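Long-range contacts in SusD homolog (Bacteroides thetaiotaomicron, PDB 3EHM), which probably binds mucin O-glycans at the cell surface, helping a gut symbiont use these host sugars: residues A[178-183]-A[197-201]; A[414-420]-A[432-437]; A[461-465]-A[527-531]. All coordinates share one frame; numbering follows the deposited sequence.

Contact 1: residues A[178-183]-A[197-201]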
loop_
_atom_site.group_PDB
_atom_site.type_symbol
_atom_site.label_atom_id
_atom_site.label_comp_id
_atom_site.label_asym_id
_atom_site.label_seq_id
_atom_site.Cartn_x
_atom_site.Cartn_y
_atom_site.Cartn_z
ATOM N N LEU A 178 -15.664 -8.370 -19.464
ATOM C CA LEU A 178 -16.363 -7.167 -19.033
ATOM C C LEU A 178 -16.463 -6.108 -20.125
ATOM O O LEU A 178 -17.363 -5.265 -20.102
ATOM C CB LEU A 178 -15.685 -6.593 -17.784
ATOM C CG LEU A 178 -15.741 -7.539 -16.574
ATOM C CD1 LEU A 178 -14.977 -6.952 -15.407
ATOM C CD2 LEU A 178 -17.195 -7.783 -16.189
ATOM N N ASN A 179 -15.550 -6.152 -21.088
ATOM C CA ASN A 179 -15.573 -5.191 -22.184
ATOM C C ASN A 179 -16.761 -5.429 -23.118
ATOM O O ASN A 179 -17.053 -4.604 -23.982
ATOM C CB ASN A 179 -14.262 -5.255 -22.972
ATOM C CG ASN A 179 -13.250 -4.223 -22.504
ATOM O OD1 ASN A 179 -12.063 -4.316 -22.810
ATOM N ND2 ASN A 179 -13.722 -3.222 -21.772
ATOM N N THR A 180 -17.453 -6.549 -22.936
ATOM C CA THR A 180 -18.610 -6.858 -23.772
ATOM C C THR A 180 -19.910 -6.557 -23.035
ATOM O O THR A 180 -21.000 -6.697 -23.594
ATOM C CB THR A 180 -18.627 -8.341 -24.200
ATOM O OG1 THR A 180 -18.813 -9.174 -23.050
ATOM C CG2 THR A 180 -17.316 -8.709 -24.885
ATOM N N ILE A 181 -19.786 -6.149 -21.775
ATOM C CA ILE A 181 -20.946 -5.824 -20.952
ATOM C C ILE A 181 -21.139 -4.313 -20.985
ATOM O O ILE A 181 -20.246 -3.557 -20.597
ATOM C CB ILE A 181 -20.732 -6.273 -19.487
ATOM C CG1 ILE A 181 -20.343 -7.755 -19.444
ATOM C CG2 ILE A 181 -21.995 -6.018 -18.672
ATOM C CD1 ILE A 181 -21.417 -8.702 -19.940
ATOM N N SER A 182 -22.305 -3.874 -21.448
ATOM C CA SER A 182 -22.599 -2.448 -21.541
ATOM C C SER A 182 -23.635 -1.959 -20.531
ATOM O O SER A 182 -23.878 -0.757 -20.422
ATOM C CB SER A 182 -23.069 -2.111 -22.958
ATOM O OG SER A 182 -24.075 -3.016 -23.378
ATOM N N TYR A 183 -24.243 -2.881 -19.795
ATOM C CA TYR A 183 -25.247 -2.511 -18.802
ATOM C C TYR A 183 -24.675 -2.576 -17.385
ATOM O O TYR A 183 -23.589 -3.109 -17.175
ATOM C CB TYR A 183 -26.459 -3.437 -18.913
ATOM C CG TYR A 183 -26.096 -4.899 -18.999
ATOM C CD1 TYR A 183 -25.818 -5.497 -20.228
ATOM C CD2 TYR A 183 -26.004 -5.682 -17.850
ATOM C CE1 TYR A 183 -25.458 -6.842 -20.313
ATOM C CE2 TYR A 183 -25.644 -7.028 -17.921
ATOM C CZ TYR A 183 -25.371 -7.599 -19.157
ATOM O OH TYR A 183 -24.999 -8.921 -19.230
ATOM N N VAL A 197 -19.652 -1.026 -15.057
ATOM C CA VAL A 197 -18.664 -2.011 -15.502
ATOM C C VAL A 197 -17.443 -1.389 -16.189
ATOM O O VAL A 197 -16.329 -1.895 -16.052
ATOM C CB VAL A 197 -19.309 -3.045 -16.457
ATOM C CG1 VAL A 197 -18.257 -4.020 -16.977
ATOM C CG2 VAL A 197 -20.412 -3.799 -15.730
ATOM N N GLN A 198 -17.650 -0.304 -16.933
ATOM C CA GLN A 198 -16.548 0.369 -17.618
ATOM C C GLN A 198 -15.483 0.820 -16.621
ATOM O O GLN A 198 -14.295 0.767 -16.915
ATOM C CB GLN A 198 -17.068 1.571 -18.414
ATOM C CG GLN A 198 -17.797 1.191 -19.698
ATOM C CD GLN A 198 -18.685 -0.029 -19.523
ATOM O OE1 GLN A 198 -18.248 -1.168 -19.726
ATOM N NE2 GLN A 198 -19.935 0.202 -19.127
ATOM N N ASN A 199 -15.907 1.271 -15.444
ATOM C CA ASN A 199 -14.944 1.689 -14.438
ATOM C C ASN A 199 -14.233 0.464 -13.867
ATOM O O ASN A 199 -13.039 0.513 -13.589
ATOM C CB ASN A 199 -15.634 2.487 -13.334
ATOM C CG ASN A 199 -15.738 3.964 -13.671
ATOM O OD1 ASN A 199 -16.537 4.693 -13.089
ATOM N ND2 ASN A 199 -14.917 4.410 -14.614
ATOM N N TRP A 200 -14.957 -0.639 -13.703
ATOM C CA TRP A 200 -14.328 -1.850 -13.192
ATOM C C TRP A 200 -13.229 -2.296 -14.150
ATOM O O TRP A 200 -12.190 -2.803 -13.725
ATOM C CB TRP A 200 -15.355 -2.968 -13.007
ATOM C CG TRP A 200 -16.058 -2.887 -11.691
ATOM C CD1 TRP A 200 -17.324 -2.435 -11.458
ATOM C CD2 TRP A 200 -15.506 -3.216 -10.409
ATOM N NE1 TRP A 200 -17.596 -2.459 -10.110
ATOM C CE2 TRP A 200 -16.498 -2.935 -9.443
ATOM C CE3 TRP A 200 -14.270 -3.719 -9.983
ATOM C CZ2 TRP A 200 -16.290 -3.140 -8.072
ATOM C CZ3 TRP A 200 -14.063 -3.923 -8.620
ATOM C CH2 TRP A 200 -15.070 -3.632 -7.683
ATOM N N VAL A 201 -13.462 -2.098 -15.445
ATOM C CA VAL A 201 -12.473 -2.464 -16.450
ATOM C C VAL A 201 -11.243 -1.577 -16.289
ATOM O O VAL A 201 -10.112 -2.053 -16.345
ATOM C CB VAL A 201 -13.041 -2.305 -17.880
ATOM C CG1 VAL A 201 -11.919 -2.401 -18.902
ATOM C CG2 VAL A 201 -14.087 -3.390 -18.146
HETATM O O HOH W 1 -21.820 -0.705 -16.995
#

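Contact 2: residues A[414-420]-A[432-437]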
loop_
_atom_site.group_PDB
_atom_site.type_symbol
_atom_site.label_atom_id
_atom_site.label_comp_id
_atom_site.label_asym_id
_atom_site.label_seq_id
_atom_site.Cartn_x
_atom_site.Cartn_y
_atom_site.Cartn_z
ATOM N N GLY A 414 22.105 12.814 0.420
ATOM C CA GLY A 414 22.034 12.135 -0.863
ATOM C C GLY A 414 20.626 12.012 -1.411
ATOM O O GLY A 414 20.383 11.229 -2.331
ATOM N N ASN A 415 19.700 12.792 -0.861
ATOM C CA ASN A 415 18.309 12.737 -1.298
ATOM C C ASN A 415 18.038 13.709 -2.441
ATOM O O ASN A 415 18.877 14.551 -2.768
ATOM C CB ASN A 415 17.380 13.005 -0.107
ATOM C CG ASN A 415 16.185 12.062 -0.074
ATOM O OD1 ASN A 415 15.778 11.585 0.991
ATOM N ND2 ASN A 415 15.616 11.793 -1.237
ATOM N N THR A 416 16.861 13.595 -3.049
ATOM C CA THR A 416 16.507 14.432 -4.191
ATOM C C THR A 416 15.377 15.429 -3.904
ATOM O O THR A 416 14.724 15.368 -2.860
ATOM C CB THR A 416 16.102 13.535 -5.388
ATOM O OG1 THR A 416 15.974 14.327 -6.573
ATOM C CG2 THR A 416 14.770 12.838 -5.102
ATOM N N SER A 417 15.156 16.336 -4.851
ATOM C CA SER A 417 14.126 17.368 -4.744
ATOM C C SER A 417 12.942 17.071 -5.671
ATOM O O SER A 417 12.975 16.114 -6.444
ATOM C CB SER A 417 14.718 18.719 -5.130
ATOM O OG SER A 417 15.063 18.717 -6.503
ATOM N N PRO A 418 11.883 17.899 -5.609
ATOM C CA PRO A 418 10.698 17.713 -6.450
ATOM C C PRO A 418 10.920 18.086 -7.915
ATOM O O PRO A 418 10.359 17.459 -8.815
ATOM C CB PRO A 418 9.657 18.633 -5.803
ATOM C CG PRO A 418 10.135 18.785 -4.389
ATOM C CD PRO A 418 11.623 18.919 -4.579
ATOM N N LYS A 419 11.733 19.111 -8.153
ATOM C CA LYS A 419 11.975 19.572 -9.519
ATOM C C LYS A 419 12.645 18.509 -10.379
ATOM O O LYS A 419 13.710 17.995 -10.045
ATOM C CB LYS A 419 12.811 20.856 -9.508
ATOM C CG LYS A 419 12.940 21.511 -10.872
ATOM C CD LYS A 419 13.713 22.818 -10.782
ATOM C CE LYS A 419 13.919 23.427 -12.160
ATOM N NZ LYS A 419 14.769 24.646 -12.072
ATOM N N TRP A 420 12.013 18.193 -11.502
ATOM C CA TRP A 420 12.519 17.165 -12.402
ATOM C C TRP A 420 13.964 17.343 -12.867
ATOM O O TRP A 420 14.752 16.399 -12.819
ATOM C CB TRP A 420 11.597 17.049 -13.618
ATOM C CG TRP A 420 12.013 15.977 -14.574
ATOM C CD1 TRP A 420 12.751 16.131 -15.714
ATOM C CD2 TRP A 420 11.741 14.578 -14.456
ATOM N NE1 TRP A 420 12.955 14.912 -16.313
ATOM C CE2 TRP A 420 12.344 13.941 -15.564
ATOM C CE3 TRP A 420 11.045 13.797 -13.523
ATOM C CZ2 TRP A 420 12.271 12.559 -15.765
ATOM C CZ3 TRP A 420 10.973 12.422 -13.722
ATOM C CH2 TRP A 420 11.582 11.818 -14.837
ATOM N N GLU A 432 18.099 8.707 -10.450
ATOM C CA GLU A 432 17.533 9.788 -9.651
ATOM C C GLU A 432 16.164 10.181 -10.178
ATOM O O GLU A 432 15.289 10.578 -9.412
ATOM C CB GLU A 432 18.452 11.015 -9.629
ATOM C CG GLU A 432 17.961 12.078 -8.649
ATOM C CD GLU A 432 18.994 13.145 -8.334
ATOM O OE1 GLU A 432 20.169 12.989 -8.735
ATOM O OE2 GLU A 432 18.622 14.140 -7.673
ATOM N N GLN A 433 15.977 10.073 -11.490
ATOM C CA GLN A 433 14.687 10.390 -12.081
ATOM C C GLN A 433 13.671 9.381 -11.543
ATOM O O GLN A 433 12.539 9.744 -11.217
ATOM C CB GLN A 433 14.771 10.325 -13.610
ATOM C CG GLN A 433 15.693 11.389 -14.195
ATOM C CD GLN A 433 15.766 11.356 -15.713
ATOM O OE1 GLN A 433 15.821 10.287 -16.319
ATOM N NE2 GLN A 433 15.792 12.534 -16.330
ATOM N N LEU A 434 14.075 8.115 -11.444
ATOM C CA LEU A 434 13.187 7.092 -10.896
ATOM C C LEU A 434 12.924 7.432 -9.430
ATOM O O LEU A 434 11.800 7.317 -8.942
ATOM C CB LEU A 434 13.823 5.701 -10.980
ATOM C CG LEU A 434 13.024 4.579 -10.293
ATOM C CD1 LEU A 434 11.684 4.394 -10.998
ATOM C CD2 LEU A 434 13.813 3.281 -10.317
ATOM N N GLN A 435 13.968 7.858 -8.727
ATOM C CA GLN A 435 13.824 8.211 -7.320
ATOM C C GLN A 435 12.771 9.306 -7.139
ATOM O O GLN A 435 11.958 9.244 -6.209
ATOM C CB GLN A 435 15.166 8.669 -6.746
ATOM C CG GLN A 435 15.110 9.043 -5.271
ATOM C CD GLN A 435 16.453 9.490 -4.741
ATOM O OE1 GLN A 435 17.215 10.149 -5.443
ATOM N NE2 GLN A 435 16.744 9.150 -3.490
ATOM N N LYS A 436 12.788 10.303 -8.021
ATOM C CA LYS A 436 11.815 11.394 -7.960
ATOM C C LYS A 436 10.409 10.834 -8.193
ATOM O O LYS A 436 9.470 11.169 -7.469
ATOM C CB LYS A 436 12.118 12.463 -9.023
ATOM C CG LYS A 436 13.397 13.276 -8.783
ATOM C CD LYS A 436 13.635 14.265 -9.923
ATOM C CE LYS A 436 14.934 15.056 -9.743
ATOM N NZ LYS A 436 14.900 15.960 -8.554
ATOM N N ILE A 437 10.272 9.981 -9.205
ATOM C CA ILE A 437 8.986 9.367 -9.534
ATOM C C ILE A 437 8.413 8.575 -8.356
ATOM O O ILE A 437 7.258 8.760 -7.981
ATOM C CB ILE A 437 9.115 8.409 -10.744
ATOM C CG1 ILE A 437 9.434 9.207 -12.009
ATOM C CG2 ILE A 437 7.816 7.610 -10.929
ATOM C CD1 ILE A 437 9.804 8.337 -13.201
HETATM O O HOH W 2 19.380 11.541 -4.895
HETATM O O HOH W 3 17.968 16.953 -6.192
#

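Contact 3: residues A[461-465]-A[527-531]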
loop_
_atom_site.group_PDB
_atom_site.type_symbol
_atom_site.label_atom_id
_atom_site.label_comp_id
_atom_site.label_asym_id
_atom_site.label_seq_id
_atom_site.Cartn_x
_atom_site.Cartn_y
_atom_site.Cartn_z
ATOM N N PHE A 461 13.271 3.177 -3.030
ATOM C CA PHE A 461 12.814 4.553 -2.872
ATOM C C PHE A 461 11.405 4.647 -2.279
ATOM O O PHE A 461 10.575 3.756 -2.454
ATOM C CB PHE A 461 12.819 5.277 -4.221
ATOM C CG PHE A 461 14.138 5.231 -4.939
ATOM C CD1 PHE A 461 15.324 5.567 -4.287
ATOM C CD2 PHE A 461 14.189 4.894 -6.288
ATOM C CE1 PHE A 461 16.541 5.570 -4.972
ATOM C CE2 PHE A 461 15.397 4.895 -6.982
ATOM C CZ PHE A 461 16.577 5.236 -6.320
ATOM N N PRO A 462 11.128 5.731 -1.543
ATOM C CA PRO A 462 12.070 6.818 -1.262
ATOM C C PRO A 462 12.962 6.411 -0.093
ATOM O O PRO A 462 12.707 5.398 0.555
ATOM C CB PRO A 462 11.147 7.975 -0.902
ATOM C CG PRO A 462 10.047 7.270 -0.158
ATOM C CD PRO A 462 9.785 6.052 -1.027
ATOM N N TYR A 463 14.016 7.179 0.172
ATOM C CA TYR A 463 14.877 6.864 1.302
ATOM C C TYR A 463 14.021 7.088 2.543
ATOM O O TYR A 463 13.215 8.015 2.586
ATOM C CB TYR A 463 16.111 7.772 1.321
ATOM C CG TYR A 463 17.078 7.517 0.181
ATOM C CD1 TYR A 463 17.162 6.258 -0.424
ATOM C CD2 TYR A 463 17.934 8.523 -0.271
ATOM C CE1 TYR A 463 18.077 6.009 -1.451
ATOM C CE2 TYR A 463 18.854 8.284 -1.293
ATOM C CZ TYR A 463 18.917 7.027 -1.877
ATOM O OH TYR A 463 19.819 6.790 -2.882
ATOM N N LEU A 464 14.199 6.245 3.552
ATOM C CA LEU A 464 13.392 6.333 4.760
ATOM C C LEU A 464 14.171 6.646 6.023
ATOM O O LEU A 464 15.379 6.422 6.099
ATOM C CB LEU A 464 12.664 5.007 4.989
ATOM C CG LEU A 464 11.975 4.355 3.792
ATOM C CD1 LEU A 464 11.590 2.931 4.149
ATOM C CD2 LEU A 464 10.759 5.165 3.387
HETATM N N MSE A 465 13.455 7.160 7.018
HETATM C CA MSE A 465 14.042 7.439 8.320
HETATM C C MSE A 465 14.314 6.030 8.843
HETATM O O MSE A 465 13.473 5.143 8.690
HETATM C CB MSE A 465 13.024 8.141 9.228
HETATM C CG MSE A 465 12.659 9.561 8.802
HETATM SE SE MSE A 465 13.930 10.871 9.447
HETATM C CE MSE A 465 12.983 12.493 8.962
ATOM N N PRO A 527 19.473 0.570 -4.665
ATOM C CA PRO A 527 20.172 1.669 -3.988
ATOM C C PRO A 527 19.897 1.777 -2.491
ATOM O O PRO A 527 18.894 1.267 -1.987
ATOM C CB PRO A 527 19.678 2.916 -4.729
ATOM C CG PRO A 527 19.112 2.386 -6.025
ATOM C CD PRO A 527 18.474 1.099 -5.608
ATOM N N LYS A 528 20.803 2.460 -1.796
ATOM C CA LYS A 528 20.701 2.692 -0.357
ATOM C C LYS A 528 21.137 4.131 -0.095
ATOM O O LYS A 528 22.027 4.639 -0.775
ATOM C CB LYS A 528 21.625 1.736 0.394
ATOM C CG LYS A 528 21.222 0.279 0.272
ATOM C CD LYS A 528 22.397 -0.655 0.517
ATOM C CE LYS A 528 23.000 -0.473 1.899
ATOM N NZ LYS A 528 24.095 -1.462 2.139
ATOM N N GLN A 529 20.515 4.791 0.877
ATOM C CA GLN A 529 20.888 6.167 1.187
ATOM C C GLN A 529 22.311 6.201 1.742
ATOM O O GLN A 529 22.670 5.380 2.580
ATOM C CB GLN A 529 19.933 6.773 2.219
ATOM C CG GLN A 529 20.308 8.201 2.609
ATOM C CD GLN A 529 19.384 8.795 3.653
ATOM O OE1 GLN A 529 18.796 8.076 4.461
ATOM N NE2 GLN A 529 19.269 10.118 3.656
ATOM N N PRO A 530 23.139 7.155 1.278
ATOM C CA PRO A 530 24.523 7.268 1.753
ATOM C C PRO A 530 24.567 7.415 3.271
ATOM O O PRO A 530 23.593 7.842 3.888
ATOM C CB PRO A 530 25.032 8.528 1.051
ATOM C CG PRO A 530 24.211 8.593 -0.194
ATOM C CD PRO A 530 22.836 8.205 0.290
ATOM N N ASN A 531 25.705 7.072 3.863
ATOM C CA ASN A 531 25.881 7.166 5.308
ATOM C C ASN A 531 26.154 8.589 5.784
ATOM O O ASN A 531 25.619 8.956 6.856
ATOM C CB ASN A 531 27.007 6.232 5.748
ATOM C CG ASN A 531 26.681 4.781 5.482
ATOM O OD1 ASN A 531 25.687 4.254 5.993
ATOM N ND2 ASN A 531 27.506 4.123 4.674
#

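Contact 1: residues A[178-183]-A[197-201]
V197 turns both of its methyl groups against the segment 178-183, and V201, one helical turn further on, meets the same segment beside L178. The contact closes a helix-loop-helix connection in the largely alpha-helical SusD fold: helix 160-178 ends at L178, a type I beta turn runs from L178 to I181, and helix 197-215 starts at V197. The turn is closed by I181 N to L178 O at 3.1 Å. With CG1 of V197 anti to the backbone N (chi1 177°), its two branches diverge to separate partners. CG1 packs on L178 CB at 3.7 Å, the two side chains crossing at a slant, whereas CG2 approaches I181 CG2 at 4.0 Å. V201 completes the apolar patch by bringing CG2 to 3.6 Å from L178 CB. L178 thus rests on both valines chiefly through its root, and its side chain also touches A120 and I127, which brings the end of helix 160-178 against a third helix, 116-140. I181 serves two neighbours with one methyl, since CG2 also sits 3.7 Å above the centre of the Y183 ring. A water adds a polar bridge. At the first turn of helix 197-215, V197 N donates to this water at 2.9 Å, and the water in turn donates a weak hydrogen bond of 3.0 Å to Y183 O.

Contact 2: residues A[414-420]-A[432-437]
K436 reaches from its helix into the backbone of segment 414-420, where NZ donates to T416 OG1 at 2.8 Å, to S417 O at 2.9 Å and to K419 O at 2.8 Å. D422 O is a fourth acceptor, so four oxygens share three protons. NZ lies more nearly in line with the C=O of K419 (145°, though tilted from the carbonyl plane) than with that of S417 (122°, above the plane). A bend in the last torsion of K436 (chi4 -66°) turns the ammonium group toward this cluster of oxygens. T416 OG1 relays the polarity: while accepting from K436 it donates to the anti lone pair of E432 OE2 at 2.9 Å. T424 N also binds OE2, and G425 N satisfies OE1. The loop leading into helix 429-445 of this alpha-helical SusD fold is thereby fastened back onto the helix itself. Water 2 adds a bridge, donating to G414 O and, at 2.6 Å, to Q435 OE1. S417 OG is bound by D422. At the other end, Q433 CG lies 3.8 Å above the W420 ring plane, toward its rim; Q433 NE2 hydrogen-bonds to Y423 OH, and I437 CG1 meets the ring edge at W420 CZ3, 4.0 Å away.

Contact 3: residues A[461-465]-A[527-531]
Q529 NE2 is gripped by two backbone oxygens, I413 O and, more weakly, D410 O, while CB and CG of the same glutamine lie over the Y463 ring. The arrangement belongs to the C-terminal tail of the SusD fold: segment 527-531, without regular secondary structure, runs past the loop that follows helix 449-459, the two chain directions differing by 38°. The other end of the Q529 amide is also satisfied. OE1 accepts from R484 NH1. That arginine nitrogen makes a second, weak hydrogen bond to L464 O, so one guanidinium group links the two segments.

The centre of the contact is a CH-pi interaction. Q529 CB stands 3.7 Å from the centroid of the Y463 ring and only 15° off the ring normal, which places it over the face. Because CG is anti to the backbone N and the chain beyond is extended, the side chain passes over CD2, with CG 3.7 Å from that atom, and the amide plane ends 21° from the ring plane. The backbone joins in on the same face, Q529 N approaching Y463 CE1 at 3.6 Å. Q435 of helix 429-445 packs against the opposite face, so the tyrosine is sandwiched between helix and tail. Its backbone is anchored as well, Y463 O accepting from Y279 OH of helix 274-282.

Toward the start of both segments the side-chain contact is apolar. A cis peptide bond joins F461 to P462, and the F461 ring meets Y463 CE1 at its edge. The side chains of F461 and P527 cross at about a right angle, with F461 CZ 3.8 Å from P527 CG.

In the fold
Contacts 2 and 3 are neighbours, their centres 12 Å apart, and both involve helix 429-445: contact 2 fastens a loop to it, and Q435 is shared, extending that packing to F461 and Y463 of contact 3. Contact 1 is remote, its centre 38 Å from that of contact 2 and 42 Å from that of contact 3, which lies across the chain's centre. Burial and chemistry differ accordingly. Contact 2, with no exposed residue among those touching, adds a network of direct hydrogen bonds to the packing of W420. The partly buried contacts 1 and 3 join their segments mainly by apolar or ring packing, contact 1 with a water bridge and contact 3 with an arginine link.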